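Local coordinates for protein serine protease inhibitor 4, isoform B (Drosophila melanogaster, PDB 4P0F) that probably inhibits serine and cysteine endopeptidases as a member of the serpin family, here captured in its cleaved form, at residues Phe98-Tyr103 / Val124-Asn129; Lys128-Ala133 / Val152-Leu157; Arg209-Pro214 / Gln260-Thr265; Lys270-Lys275 / Phe354-Pro359; Phe360-Val365 / Gly375-Leu380. All blocks are in the same frame, centred on the assembly; numbering follows the deposited sequence.

How the interactions relate
From the N terminus, interaction 1 closes the loop that runs from strand 91-100 through helix 107-115 and strand 120-124. Interaction 2 starts on the residues where that one ends, sharing Lys128 and Asn129, and ties the start of helix 129-143 to the return loop before strand 161-174; the two pack together through Phe126. Interaction 3 lies across the molecule, about 51 Å from interaction 1 between centres, joining strands 197-213 and 263-281. Farther along strand 263-281, interaction 4 pairs it with strand 352-355 and closes the longest loop. Interaction 5 follows as a hairpin and touches interaction 4 through Phe274 and Pro359. The loops run in series; none crosses or encloses another.

Interaction 1. Residues Phe98-Tyr103 / Val124-Asn129; sequences FVMDGY and VDFSKN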
# COMPACT_ATOMS: atom_id res chain seq x y z
N PHE A 98 -12.90 -11.36 -9.77
CA PHE A 98 -13.44 -12.71 -9.67
C PHE A 98 -14.95 -12.58 -9.49
O PHE A 98 -15.40 -11.93 -8.55
CB PHE A 98 -12.81 -13.46 -8.51
CG PHE A 98 -11.30 -13.55 -8.59
CD1 PHE A 98 -10.51 -12.54 -8.05
CD2 PHE A 98 -10.69 -14.64 -9.17
CE1 PHE A 98 -9.14 -12.63 -8.11
CE2 PHE A 98 -9.31 -14.74 -9.23
CZ PHE A 98 -8.54 -13.73 -8.70
N VAL A 99 -15.71 -13.19 -10.41
CA VAL A 99 -17.14 -12.92 -10.54
C VAL A 99 -17.97 -14.19 -10.31
O VAL A 99 -17.64 -15.25 -10.84
CB VAL A 99 -17.47 -12.35 -11.93
CG1 VAL A 99 -18.96 -11.93 -12.03
CG2 VAL A 99 -16.55 -11.17 -12.24
N MET A 100 -19.02 -14.06 -9.51
CA MET A 100 -19.94 -15.17 -9.25
C MET A 100 -20.37 -15.85 -10.55
O MET A 100 -20.81 -15.17 -11.48
CB MET A 100 -21.17 -14.65 -8.48
CG MET A 100 -22.25 -15.68 -8.12
SD MET A 100 -21.75 -16.77 -6.77
CE MET A 100 -20.90 -17.98 -7.65
N ASP A 101 -20.22 -17.17 -10.63
CA ASP A 101 -20.68 -17.92 -11.80
C ASP A 101 -22.09 -17.52 -12.18
O ASP A 101 -22.96 -17.45 -11.32
CB ASP A 101 -20.67 -19.43 -11.55
CG ASP A 101 -19.29 -20.05 -11.56
OD1 ASP A 101 -18.34 -19.45 -12.13
OD2 ASP A 101 -19.15 -21.16 -11.01
N GLY A 102 -22.30 -17.29 -13.47
CA GLY A 102 -23.62 -17.01 -14.00
C GLY A 102 -23.94 -15.53 -14.12
O GLY A 102 -24.85 -15.14 -14.85
N TYR A 103 -23.19 -14.69 -13.40
CA TYR A 103 -23.38 -13.25 -13.48
C TYR A 103 -22.46 -12.64 -14.52
O TYR A 103 -21.30 -13.03 -14.64
CB TYR A 103 -23.15 -12.60 -12.10
CG TYR A 103 -24.28 -12.89 -11.15
CD1 TYR A 103 -24.31 -14.05 -10.41
CD2 TYR A 103 -25.36 -12.01 -11.03
CE1 TYR A 103 -25.36 -14.33 -9.55
CE2 TYR A 103 -26.40 -12.28 -10.17
CZ TYR A 103 -26.39 -13.44 -9.43
OH TYR A 103 -27.43 -13.73 -8.58
N VAL A 124 -15.99 -17.57 -10.73
CA VAL A 124 -15.80 -18.53 -9.64
C VAL A 124 -17.13 -18.83 -8.95
O VAL A 124 -18.08 -18.06 -9.07
CB VAL A 124 -14.79 -18.00 -8.58
CG1 VAL A 124 -13.44 -17.71 -9.22
CG2 VAL A 124 -15.33 -16.77 -7.88
N ASP A 125 -17.19 -19.95 -8.24
CA ASP A 125 -18.40 -20.34 -7.51
C ASP A 125 -18.25 -20.00 -6.03
O ASP A 125 -17.66 -20.77 -5.27
CB ASP A 125 -18.67 -21.84 -7.70
CG ASP A 125 -19.97 -22.29 -7.07
OD1 ASP A 125 -20.61 -21.48 -6.37
OD2 ASP A 125 -20.36 -23.46 -7.27
N PHE A 126 -18.77 -18.84 -5.63
CA PHE A 126 -18.63 -18.39 -4.24
C PHE A 126 -19.43 -19.22 -3.23
O PHE A 126 -19.17 -19.15 -2.03
CB PHE A 126 -19.03 -16.91 -4.12
CG PHE A 126 -18.03 -15.95 -4.71
CD1 PHE A 126 -16.73 -15.87 -4.22
CD2 PHE A 126 -18.39 -15.09 -5.73
CE1 PHE A 126 -15.82 -14.98 -4.75
CE2 PHE A 126 -17.49 -14.19 -6.28
CZ PHE A 126 -16.20 -14.14 -5.79
N SER A 127 -20.40 -19.99 -3.70
CA SER A 127 -21.12 -20.92 -2.82
C SER A 127 -20.16 -21.99 -2.33
O SER A 127 -20.29 -22.50 -1.21
CB SER A 127 -22.31 -21.55 -3.54
OG SER A 127 -23.23 -20.55 -3.92
N LYS A 128 -19.21 -22.34 -3.18
CA LYS A 128 -18.12 -23.22 -2.78
C LYS A 128 -16.99 -22.32 -2.32
O LYS A 128 -16.00 -22.12 -3.02
CB LYS A 128 -17.67 -24.12 -3.92
CG LYS A 128 -18.73 -25.12 -4.37
CD LYS A 128 -18.29 -25.86 -5.62
CE LYS A 128 -19.38 -26.82 -6.09
NZ LYS A 128 -19.04 -27.46 -7.39
N ASN A 129 -17.17 -21.76 -1.13
CA ASN A 129 -16.38 -20.60 -0.73
C ASN A 129 -14.92 -20.95 -0.42
O ASN A 129 -14.04 -20.11 -0.60
CB ASN A 129 -17.04 -19.90 0.46
CG ASN A 129 -17.29 -20.83 1.62
OD1 ASN A 129 -17.73 -21.96 1.44
ND2 ASN A 129 -17.02 -20.34 2.82
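The parallel bridge of Met100 with Val124 ends the pairing of strands 91-100 and 120-124 in serpin sheet A, where the chain turns off toward helix 129-143. Val124 uses both of its peptide groups: its N donates to Val99 O (2.8 Å, 163° at the hydrogen), and its O accepts from Asp101 N at 2.8 Å. From the bridge itself the Met100 side chain bends at its second and third torsions, and CE comes to 3.1 Å from Phe126 N, a tight approach. SD lies at the edge of the Phe126 ring, 5.2 Å from its centroid, in a Met-aromatic contact. The same ring meets Phe98 O at its edge, with CZ 3.6 Å from that oxygen. Helix 129-143 adds Ala132 and Ile136 around Phe126. On the more exposed side Asp101 OD2 stands 4.6 Å from Asp125 OD2, with the carboxylate planes 48° apart; this like-charge proximity would probably raise the proton affinity of one or both acids.

Interaction 2. Residues Lys128-Ala133 / Val152-Leu157; sequences KNVQAA and VPADVL
The carboxamide of Asn129 meets Ala154 O almost in its own plane, 10° out of it, and ND2 donates to that oxygen at 2.9 Å. Seen from the carbonyl group of Ala154, the amide stands above the plane, and Leu157 N reaches the same oxygen from the opposite face, so two bonds grip it. This joins the first turn of helix 129-143, the helix that lies across sheet A in serpins, to the short 3-10 turn 154-156 of the loop returning to strand 161-174. Asn129 CG sits between its backbone N and carbonyl carbon (chi1 54°), which starts the amide toward the turn. Its CB also lies 3.3 Å from Leu157 O. Small side chains let the backbones come close: Val130 CA and Ala154 CA are 5.0 Å apart, and Ala133 CB faces Ala154 CB at 4.0 Å. Phe126 touches both Ala132 and Leu157 beyond the contact. Leu157 CD1 ends 4.0 Å from Ala133 N, while Ala133 CB rests 3.5 Å from Val152 O.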
# COMPACT_ATOMS: atom_id res chain seq x y z
N LYS A 128 -19.21 -22.34 -3.18
CA LYS A 128 -18.12 -23.22 -2.78
C LYS A 128 -16.99 -22.32 -2.32
O LYS A 128 -16.00 -22.12 -3.02
CB LYS A 128 -17.67 -24.12 -3.92
CG LYS A 128 -18.73 -25.12 -4.37
CD LYS A 128 -18.29 -25.86 -5.62
CE LYS A 128 -19.38 -26.82 -6.09
NZ LYS A 128 -19.04 -27.46 -7.39
N ASN A 129 -17.17 -21.76 -1.13
CA ASN A 129 -16.38 -20.60 -0.73
C ASN A 129 -14.92 -20.95 -0.42
O ASN A 129 -14.04 -20.11 -0.60
CB ASN A 129 -17.04 -19.90 0.46
CG ASN A 129 -17.29 -20.83 1.62
OD1 ASN A 129 -17.73 -21.96 1.44
ND2 ASN A 129 -17.02 -20.34 2.82
N VAL A 130 -14.67 -22.18 0.01
CA VAL A 130 -13.29 -22.60 0.25
C VAL A 130 -12.54 -22.65 -1.08
O VAL A 130 -11.40 -22.18 -1.20
CB VAL A 130 -13.22 -23.98 0.94
CG1 VAL A 130 -11.77 -24.49 1.02
CG2 VAL A 130 -13.82 -23.89 2.33
N GLN A 131 -13.20 -23.23 -2.08
CA GLN A 131 -12.63 -23.33 -3.42
C GLN A 131 -12.41 -21.94 -4.02
O GLN A 131 -11.36 -21.67 -4.60
CB GLN A 131 -13.54 -24.17 -4.30
CG GLN A 131 -13.17 -24.25 -5.76
CD GLN A 131 -14.24 -24.99 -6.55
OE1 GLN A 131 -15.11 -24.37 -7.17
NE2 GLN A 131 -14.21 -26.31 -6.50
N ALA A 132 -13.39 -21.07 -3.87
CA ALA A 132 -13.28 -19.71 -4.41
C ALA A 132 -12.15 -18.91 -3.75
O ALA A 132 -11.39 -18.21 -4.42
CB ALA A 132 -14.61 -18.98 -4.25
N ALA A 133 -12.03 -19.02 -2.43
CA ALA A 133 -10.97 -18.34 -1.71
C ALA A 133 -9.62 -18.87 -2.17
O ALA A 133 -8.69 -18.10 -2.39
CB ALA A 133 -11.14 -18.51 -0.22
N VAL A 152 -7.92 -13.43 1.15
CA VAL A 152 -9.37 -13.41 1.37
C VAL A 152 -9.81 -14.70 2.02
O VAL A 152 -9.81 -15.74 1.37
CB VAL A 152 -10.13 -13.21 0.05
CG1 VAL A 152 -11.63 -13.09 0.32
CG2 VAL A 152 -9.62 -11.97 -0.68
N PRO A 153 -10.19 -14.66 3.31
CA PRO A 153 -10.58 -15.92 3.96
C PRO A 153 -11.88 -16.47 3.41
O PRO A 153 -12.75 -15.70 3.00
CB PRO A 153 -10.76 -15.53 5.43
CG PRO A 153 -10.21 -14.16 5.57
CD PRO A 153 -10.27 -13.51 4.23
N ALA A 154 -12.01 -17.79 3.41
CA ALA A 154 -13.22 -18.42 2.92
C ALA A 154 -14.44 -17.94 3.70
O ALA A 154 -15.53 -17.86 3.14
CB ALA A 154 -13.11 -19.93 3.01
N ASP A 155 -14.25 -17.57 4.97
CA ASP A 155 -15.41 -17.29 5.81
C ASP A 155 -16.00 -15.89 5.61
O ASP A 155 -16.99 -15.55 6.26
CB ASP A 155 -15.09 -17.54 7.31
CG ASP A 155 -13.99 -16.65 7.89
OD1 ASP A 155 -13.56 -15.64 7.29
OD2 ASP A 155 -13.57 -16.97 9.02
N VAL A 156 -15.45 -15.10 4.68
CA VAL A 156 -16.14 -13.85 4.28
C VAL A 156 -16.81 -13.97 2.92
O VAL A 156 -17.36 -12.98 2.42
CB VAL A 156 -15.19 -12.63 4.25
CG1 VAL A 156 -14.53 -12.43 5.60
CG2 VAL A 156 -14.15 -12.74 3.14
N LEU A 157 -16.79 -15.17 2.35
CA LEU A 157 -17.41 -15.46 1.06
C LEU A 157 -18.55 -16.44 1.24
O LEU A 157 -18.44 -17.38 2.03
CB LEU A 157 -16.39 -16.03 0.07
CG LEU A 157 -15.14 -15.19 -0.19
CD1 LEU A 157 -14.21 -15.88 -1.17
CD2 LEU A 157 -15.50 -13.80 -0.69

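Interaction 3. Residues Arg209-Pro214 / Gln260-Thr265; sequences RYADLP and QSLYET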
# COMPACT_ATOMS: atom_id res chain seq x y z
N ARG A 209 21.06 11.31 -0.99
CA ARG A 209 20.18 12.46 -0.86
C ARG A 209 19.65 12.53 0.57
O ARG A 209 19.10 11.56 1.08
CB ARG A 209 19.01 12.36 -1.85
CG ARG A 209 19.44 12.42 -3.29
CD ARG A 209 18.23 12.47 -4.20
NE ARG A 209 17.47 13.70 -4.03
CZ ARG A 209 16.27 13.91 -4.57
NH1 ARG A 209 15.71 12.96 -5.31
NH2 ARG A 209 15.64 15.06 -4.37
N TYR A 210 19.84 13.69 1.19
CA TYR A 210 19.64 13.88 2.62
C TYR A 210 18.96 15.23 2.83
O TYR A 210 19.19 16.15 2.06
CB TYR A 210 20.98 13.83 3.38
CG TYR A 210 20.93 14.50 4.74
CD1 TYR A 210 21.22 15.84 4.87
CD2 TYR A 210 20.56 13.79 5.88
CE1 TYR A 210 21.15 16.47 6.09
CE2 TYR A 210 20.49 14.41 7.11
CZ TYR A 210 20.79 15.76 7.21
OH TYR A 210 20.73 16.42 8.41
N ALA A 211 18.16 15.35 3.87
CA ALA A 211 17.68 16.66 4.28
C ALA A 211 17.50 16.77 5.78
O ALA A 211 17.03 15.85 6.45
CB ALA A 211 16.36 17.01 3.58
N ASP A 212 17.86 17.93 6.30
CA ASP A 212 17.45 18.34 7.62
C ASP A 212 16.06 18.94 7.50
O ASP A 212 15.83 19.80 6.64
CB ASP A 212 18.42 19.37 8.19
CG ASP A 212 18.18 19.64 9.66
OD1 ASP A 212 17.80 18.71 10.40
OD2 ASP A 212 18.40 20.79 10.09
N LEU A 213 15.16 18.49 8.36
CA LEU A 213 13.77 18.91 8.36
C LEU A 213 13.42 19.54 9.71
O LEU A 213 12.65 18.98 10.48
CB LEU A 213 12.86 17.72 8.05
CG LEU A 213 13.11 17.03 6.71
CD1 LEU A 213 12.38 15.69 6.65
CD2 LEU A 213 12.70 17.93 5.56
N PRO A 214 13.98 20.73 9.99
CA PRO A 214 13.84 21.29 11.34
C PRO A 214 12.42 21.72 11.71
O PRO A 214 12.14 21.79 12.90
CB PRO A 214 14.78 22.50 11.31
CG PRO A 214 14.92 22.86 9.89
CD PRO A 214 14.83 21.57 9.13
N GLN A 260 11.72 17.18 -2.19
CA GLN A 260 12.37 18.30 -2.86
C GLN A 260 13.41 18.97 -1.95
O GLN A 260 14.26 19.71 -2.43
CB GLN A 260 11.33 19.29 -3.36
CG GLN A 260 10.69 18.82 -4.65
CD GLN A 260 9.73 19.84 -5.24
OE1 GLN A 260 10.11 20.97 -5.53
NE2 GLN A 260 8.48 19.43 -5.41
N SER A 261 13.37 18.69 -0.65
CA SER A 261 14.34 19.25 0.29
C SER A 261 15.67 18.51 0.28
O SER A 261 16.67 19.00 0.79
CB SER A 261 13.78 19.23 1.71
OG SER A 261 12.55 19.94 1.77
N LEU A 262 15.67 17.31 -0.27
CA LEU A 262 16.86 16.45 -0.27
C LEU A 262 17.98 16.95 -1.16
O LEU A 262 17.73 17.46 -2.25
CB LEU A 262 16.47 15.05 -0.72
CG LEU A 262 15.37 14.33 0.05
CD1 LEU A 262 14.97 13.06 -0.69
CD2 LEU A 262 15.83 14.02 1.46
N TYR A 263 19.22 16.80 -0.70
CA TYR A 263 20.40 17.13 -1.49
C TYR A 263 21.47 16.08 -1.21
O TYR A 263 21.54 15.55 -0.11
CB TYR A 263 20.91 18.54 -1.17
CG TYR A 263 21.30 18.74 0.28
CD1 TYR A 263 20.35 19.08 1.23
CD2 TYR A 263 22.61 18.59 0.69
CE1 TYR A 263 20.69 19.26 2.56
CE2 TYR A 263 22.97 18.77 2.02
CZ TYR A 263 22.01 19.11 2.95
OH TYR A 263 22.35 19.29 4.27
N GLU A 264 22.31 15.79 -2.20
CA GLU A 264 23.38 14.79 -2.03
C GLU A 264 24.44 15.25 -1.04
O GLU A 264 24.95 16.37 -1.14
CB GLU A 264 24.04 14.50 -3.38
CG GLU A 264 23.14 13.76 -4.36
CD GLU A 264 23.03 12.28 -4.07
OE1 GLU A 264 23.67 11.81 -3.10
OE2 GLU A 264 22.31 11.58 -4.82
N THR A 265 24.78 14.39 -0.09
CA THR A 265 25.87 14.68 0.84
C THR A 265 26.40 13.38 1.45
O THR A 265 25.71 12.37 1.45
CB THR A 265 25.40 15.66 1.95
OG1 THR A 265 26.52 16.34 2.52
CG2 THR A 265 24.62 14.94 3.04
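Tyr210 and Tyr263 form the antiparallel hydrogen-bonded pair by which strand 197-213 meets the start of strand 263-281, whose first part belongs to sheet C of the serpin fold. Tyr210 N donates to Tyr263 O and Tyr263 N to Tyr210 O, both at 2.8 Å; the short strand axes run 105° apart where the pairing begins, and it carries on from Thr265 with Phe208. The tightly packed, buried part is Tyr210, Ala211 and Leu262, with Leu262 CD2 against Ala211 CB at 3.7 Å. From the exposed side the Tyr263 ring covers Tyr210 O with one face, CD1 3.3 Å from that oxygen, and receives the edge of the Tyr210 ring in an offset edge-to-face pair with centroids 5.8 Å apart. The Arg209 and Glu264 side is looser: Arg209 CG touches Glu264 OE2, yet NE stays 5.3 Å from that oxygen. Arg209 bends at its third torsion (chi3 66°), and its guanidinium has Leu262 CD1 over one face. An alanine here would probably uncover Leu262 on that side and leave Glu222 without its weak, long ion pair to the guanidinium. Beside Tyr210, Thr265 CG2 sits 3.8 Å from Tyr210 CB.

Interaction 4. Residues Lys270-Lys275 / Phe354-Pro359; sequences KLPRFK and FFADHP
Lys270 and Phe355 form a parallel bridge between strands 263-281 and 352-355, with Lys270 N donating to Phe354 O at 3.0 Å and Ala356 N to Lys270 O at 2.8 Å, both nearly straight. In the serpin fold strand 352-355 is the sheet C strand that follows the reactive-centre loop. It stops at once: Ala356 is the centre of an inverse gamma turn, and the chain leaves the sheet. On the bridge, the two side chains lie side by side and point the same way. Lys270 CD sits over the centre of the Phe355 ring, 3.7 Å from its centroid, and NZ is off-centre at 5.0 Å in a cation-pi contact, with a weak hydrogen bond to Ser203 OG. A serine in place of Phe355 would probably leave the Lys270 methylenes without a face to lie on and its ammonium freer to swing. Just beyond the bridge, Leu271 CD1 and Pro272 CD each meet Ala356 CB at 4.0 Å. Pro272 CD also presses to 3.3 Å from Ala356 O, a buried oxygen with no polar partner, an arrangement that probably carries a small energetic cost.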
# COMPACT_ATOMS: atom_id res chain seq x y z
N LYS A 270 23.31 4.08 9.58
CA LYS A 270 23.05 2.81 10.24
C LYS A 270 21.56 2.52 10.14
O LYS A 270 20.73 3.35 10.50
CB LYS A 270 23.52 2.80 11.70
CG LYS A 270 25.02 2.83 11.86
CD LYS A 270 25.42 2.97 13.32
CE LYS A 270 26.64 2.11 13.64
NZ LYS A 270 27.85 2.50 12.88
N LEU A 271 21.23 1.34 9.64
CA LEU A 271 19.84 0.95 9.38
C LEU A 271 19.60 -0.46 9.86
O LEU A 271 20.41 -1.34 9.59
CB LEU A 271 19.55 1.05 7.88
CG LEU A 271 18.11 0.80 7.43
CD1 LEU A 271 17.22 1.93 7.93
CD2 LEU A 271 18.07 0.71 5.93
N PRO A 272 18.50 -0.70 10.59
CA PRO A 272 18.23 -2.09 11.00
C PRO A 272 17.93 -2.99 9.81
O PRO A 272 17.31 -2.56 8.84
CB PRO A 272 17.00 -1.98 11.91
CG PRO A 272 16.84 -0.51 12.21
CD PRO A 272 17.46 0.23 11.07
N ARG A 273 18.39 -4.23 9.90
CA ARG A 273 17.97 -5.29 9.01
C ARG A 273 16.65 -5.81 9.58
O ARG A 273 16.63 -6.49 10.60
CB ARG A 273 19.04 -6.39 8.94
CG ARG A 273 18.77 -7.49 7.91
CD ARG A 273 19.96 -8.47 7.80
NE ARG A 273 20.12 -9.27 9.01
CZ ARG A 273 21.27 -9.69 9.52
NH1 ARG A 273 22.44 -9.39 8.94
NH2 ARG A 273 21.26 -10.42 10.62
N PHE A 274 15.53 -5.46 8.94
CA PHE A 274 14.23 -5.74 9.54
C PHE A 274 13.22 -6.25 8.53
O PHE A 274 13.40 -6.14 7.32
CB PHE A 274 13.68 -4.48 10.23
CG PHE A 274 13.12 -3.43 9.29
CD1 PHE A 274 13.94 -2.46 8.74
CD2 PHE A 274 11.76 -3.41 9.00
CE1 PHE A 274 13.42 -1.49 7.89
CE2 PHE A 274 11.24 -2.44 8.15
CZ PHE A 274 12.06 -1.48 7.60
N LYS A 275 12.16 -6.85 9.06
CA LYS A 275 11.03 -7.25 8.23
C LYS A 275 9.76 -6.92 8.98
O LYS A 275 9.77 -6.80 10.21
CB LYS A 275 11.12 -8.73 7.87
CG LYS A 275 10.75 -9.69 8.98
CD LYS A 275 10.88 -11.14 8.50
CE LYS A 275 10.55 -12.13 9.60
NZ LYS A 275 10.93 -13.52 9.23
N PHE A 354 23.40 9.36 10.30
CA PHE A 354 21.99 9.08 10.18
C PHE A 354 21.78 7.67 10.71
O PHE A 354 21.92 6.70 9.97
CB PHE A 354 21.52 9.21 8.73
CG PHE A 354 20.03 9.22 8.57
CD1 PHE A 354 19.30 8.05 8.58
CD2 PHE A 354 19.34 10.42 8.40
CE1 PHE A 354 17.92 8.05 8.43
CE2 PHE A 354 17.97 10.43 8.24
CZ PHE A 354 17.25 9.25 8.25
N PHE A 355 21.51 7.57 12.01
CA PHE A 355 21.46 6.29 12.71
C PHE A 355 20.01 6.00 13.04
O PHE A 355 19.45 6.61 13.96
CB PHE A 355 22.30 6.30 14.00
CG PHE A 355 23.80 6.47 13.78
CD1 PHE A 355 24.37 6.42 12.52
CD2 PHE A 355 24.63 6.67 14.88
CE1 PHE A 355 25.74 6.57 12.35
CE2 PHE A 355 26.00 6.82 14.71
CZ PHE A 355 26.55 6.77 13.45
N ALA A 356 19.40 5.08 12.30
CA ALA A 356 17.98 4.78 12.48
C ALA A 356 17.79 3.78 13.61
O ALA A 356 17.35 2.63 13.40
CB ALA A 356 17.39 4.26 11.19
N ASP A 357 18.15 4.22 14.81
CA ASP A 357 18.19 3.33 15.97
C ASP A 357 17.08 3.65 16.96
O ASP A 357 17.20 3.40 18.16
CB ASP A 357 19.56 3.41 16.67
CG ASP A 357 19.89 4.80 17.19
OD1 ASP A 357 19.06 5.72 17.10
OD2 ASP A 357 21.01 4.96 17.72
N HIS A 358 16.01 4.25 16.44
CA HIS A 358 14.80 4.47 17.23
C HIS A 358 13.68 4.62 16.21
O HIS A 358 13.95 4.63 15.01
CB HIS A 358 14.97 5.68 18.16
CG HIS A 358 15.23 6.98 17.47
ND1 HIS A 358 16.48 7.56 17.41
CD2 HIS A 358 14.40 7.83 16.83
CE1 HIS A 358 16.41 8.70 16.76
NE2 HIS A 358 15.15 8.89 16.40
N PRO A 359 12.41 4.69 16.67
CA PRO A 359 11.31 4.56 15.70
C PRO A 359 11.31 5.58 14.56
O PRO A 359 11.61 6.77 14.77
CB PRO A 359 10.07 4.72 16.58
CG PRO A 359 10.49 4.14 17.88
CD PRO A 359 11.92 4.62 18.06

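Interaction 5. Residues Phe360-Val365 / Gly375-Leu380; sequences FTYVLV and GSVVRL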
# COMPACT_ATOMS: atom_id res chain seq x y z
N PHE A 360 10.99 5.10 13.37
CA PHE A 360 11.01 5.92 12.17
C PHE A 360 9.91 5.51 11.19
O PHE A 360 9.27 4.46 11.35
CB PHE A 360 12.38 5.86 11.48
CG PHE A 360 12.80 4.47 11.03
CD1 PHE A 360 12.46 3.99 9.77
CD2 PHE A 360 13.57 3.67 11.86
CE1 PHE A 360 12.86 2.73 9.36
CE2 PHE A 360 13.97 2.42 11.45
CZ PHE A 360 13.61 1.95 10.20
N THR A 361 9.66 6.38 10.22
CA THR A 361 8.70 6.08 9.17
C THR A 361 9.47 5.99 7.86
O THR A 361 10.58 6.52 7.72
CB THR A 361 7.56 7.14 9.11
OG1 THR A 361 6.63 6.78 8.08
CG2 THR A 361 8.09 8.49 8.83
N TYR A 362 8.91 5.25 6.91
CA TYR A 362 9.58 5.04 5.63
C TYR A 362 8.56 4.94 4.51
O TYR A 362 7.39 4.59 4.73
CB TYR A 362 10.48 3.79 5.68
CG TYR A 362 9.72 2.51 5.92
CD1 TYR A 362 9.12 1.83 4.87
CD2 TYR A 362 9.56 2.00 7.20
CE1 TYR A 362 8.40 0.67 5.09
CE2 TYR A 362 8.84 0.84 7.43
CZ TYR A 362 8.27 0.18 6.36
OH TYR A 362 7.54 -0.97 6.58
N VAL A 363 9.01 5.27 3.31
CA VAL A 363 8.20 5.26 2.11
C VAL A 363 9.02 4.71 0.96
O VAL A 363 10.16 5.12 0.77
CB VAL A 363 7.70 6.67 1.74
CG1 VAL A 363 6.62 6.58 0.64
CG2 VAL A 363 7.17 7.39 2.96
N LEU A 364 8.46 3.77 0.21
CA LEU A 364 9.05 3.35 -1.06
C LEU A 364 8.42 4.21 -2.14
O LEU A 364 7.20 4.11 -2.40
CB LEU A 364 8.81 1.85 -1.32
CG LEU A 364 9.47 0.87 -0.35
CD1 LEU A 364 9.24 -0.57 -0.77
CD2 LEU A 364 10.95 1.14 -0.26
N VAL A 365 9.23 5.07 -2.74
CA VAL A 365 8.73 6.14 -3.59
C VAL A 365 9.27 6.05 -5.00
O VAL A 365 10.47 5.81 -5.21
CB VAL A 365 9.08 7.54 -3.01
CG1 VAL A 365 8.37 7.77 -1.71
CG2 VAL A 365 10.56 7.68 -2.80
N GLY A 375 5.30 2.79 5.64
CA GLY A 375 5.30 2.08 6.90
C GLY A 375 6.00 2.76 8.04
O GLY A 375 6.54 3.86 7.91
N SER A 376 5.96 2.08 9.18
CA SER A 376 6.57 2.50 10.43
C SER A 376 7.38 1.37 11.03
O SER A 376 6.98 0.22 10.96
CB SER A 376 5.51 2.90 11.46
OG SER A 376 4.89 4.12 11.13
N VAL A 377 8.50 1.72 11.65
CA VAL A 377 9.21 0.80 12.53
C VAL A 377 9.11 1.38 13.92
O VAL A 377 9.70 2.42 14.21
CB VAL A 377 10.67 0.60 12.13
CG1 VAL A 377 11.36 -0.33 13.12
CG2 VAL A 377 10.76 0.02 10.73
N VAL A 378 8.36 0.70 14.79
CA VAL A 378 8.10 1.21 16.13
C VAL A 378 8.71 0.31 17.19
O VAL A 378 9.21 0.79 18.21
CB VAL A 378 6.59 1.35 16.38
CG1 VAL A 378 6.31 1.84 17.79
CG2 VAL A 378 5.97 2.30 15.36
N ARG A 379 8.64 -0.99 16.97
CA ARG A 379 9.16 -1.96 17.91
C ARG A 379 9.97 -2.99 17.16
O ARG A 379 9.50 -3.54 16.17
CB ARG A 379 8.02 -2.66 18.66
CG ARG A 379 7.16 -1.73 19.50
CD ARG A 379 6.07 -2.51 20.22
NE ARG A 379 5.16 -1.62 20.95
CZ ARG A 379 4.19 -2.04 21.76
NH1 ARG A 379 4.00 -3.34 21.96
NH2 ARG A 379 3.42 -1.16 22.38
N LEU A 380 11.18 -3.25 17.63
CA LEU A 380 11.97 -4.34 17.07
C LEU A 380 12.45 -5.24 18.19
O LEU A 380 12.63 -4.79 19.32
CB LEU A 380 13.17 -3.80 16.28
CG LEU A 380 12.85 -3.05 14.99
CD1 LEU A 380 14.14 -2.49 14.40
CD2 LEU A 380 12.16 -3.97 13.98
O HOH W 1 6.94 -1.57 9.04
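Phe360 and Val377, with Tyr362 and Gly375, are the hydrogen-bonded pairs of the antiparallel hairpin formed by strands 360-366 and 370-377, part of the buried sheet B of serpins. Backbone bonds come first. Val377 N donates to Phe360 O at 2.9 Å, the reverse bond from Phe360 N to Val377 O is longer, and Tyr362 and Gly375 exchange a second matched pair. Between them Thr361 faces Ser376. A side-chain bond adds to these: Thr361 OG1, anti to its backbone N (chi1 -179°), donates to Gly375 O at 2.9 Å. That oxygen is gripped twice, because Tyr362 N reaches it from the other face of its plane. Tyr22 OH hydrogen-bonds to both Thr361 OG1 and Ser376 OG, linking the hairpin to helix 6-28. Ring contacts hold the opposite face of the sheet. Val377 CB lies over the Phe360 ring, 3.9 Å from its centroid, and Val377 CG2 comes to 3.5 Å from Phe360 CZ. Phe274 of strand 263-281 touches both residues. Gly375 CA packs over the Tyr362 ring at 3.8 Å from its centroid; a side chain at this glycine would strike the phenol. The last kind is water-mediated: one water at the edge of the Tyr362 ring, in its plane, lies 2.6 Å from Tyr362 OH and donates to Ser376 O, also at 2.6 Å.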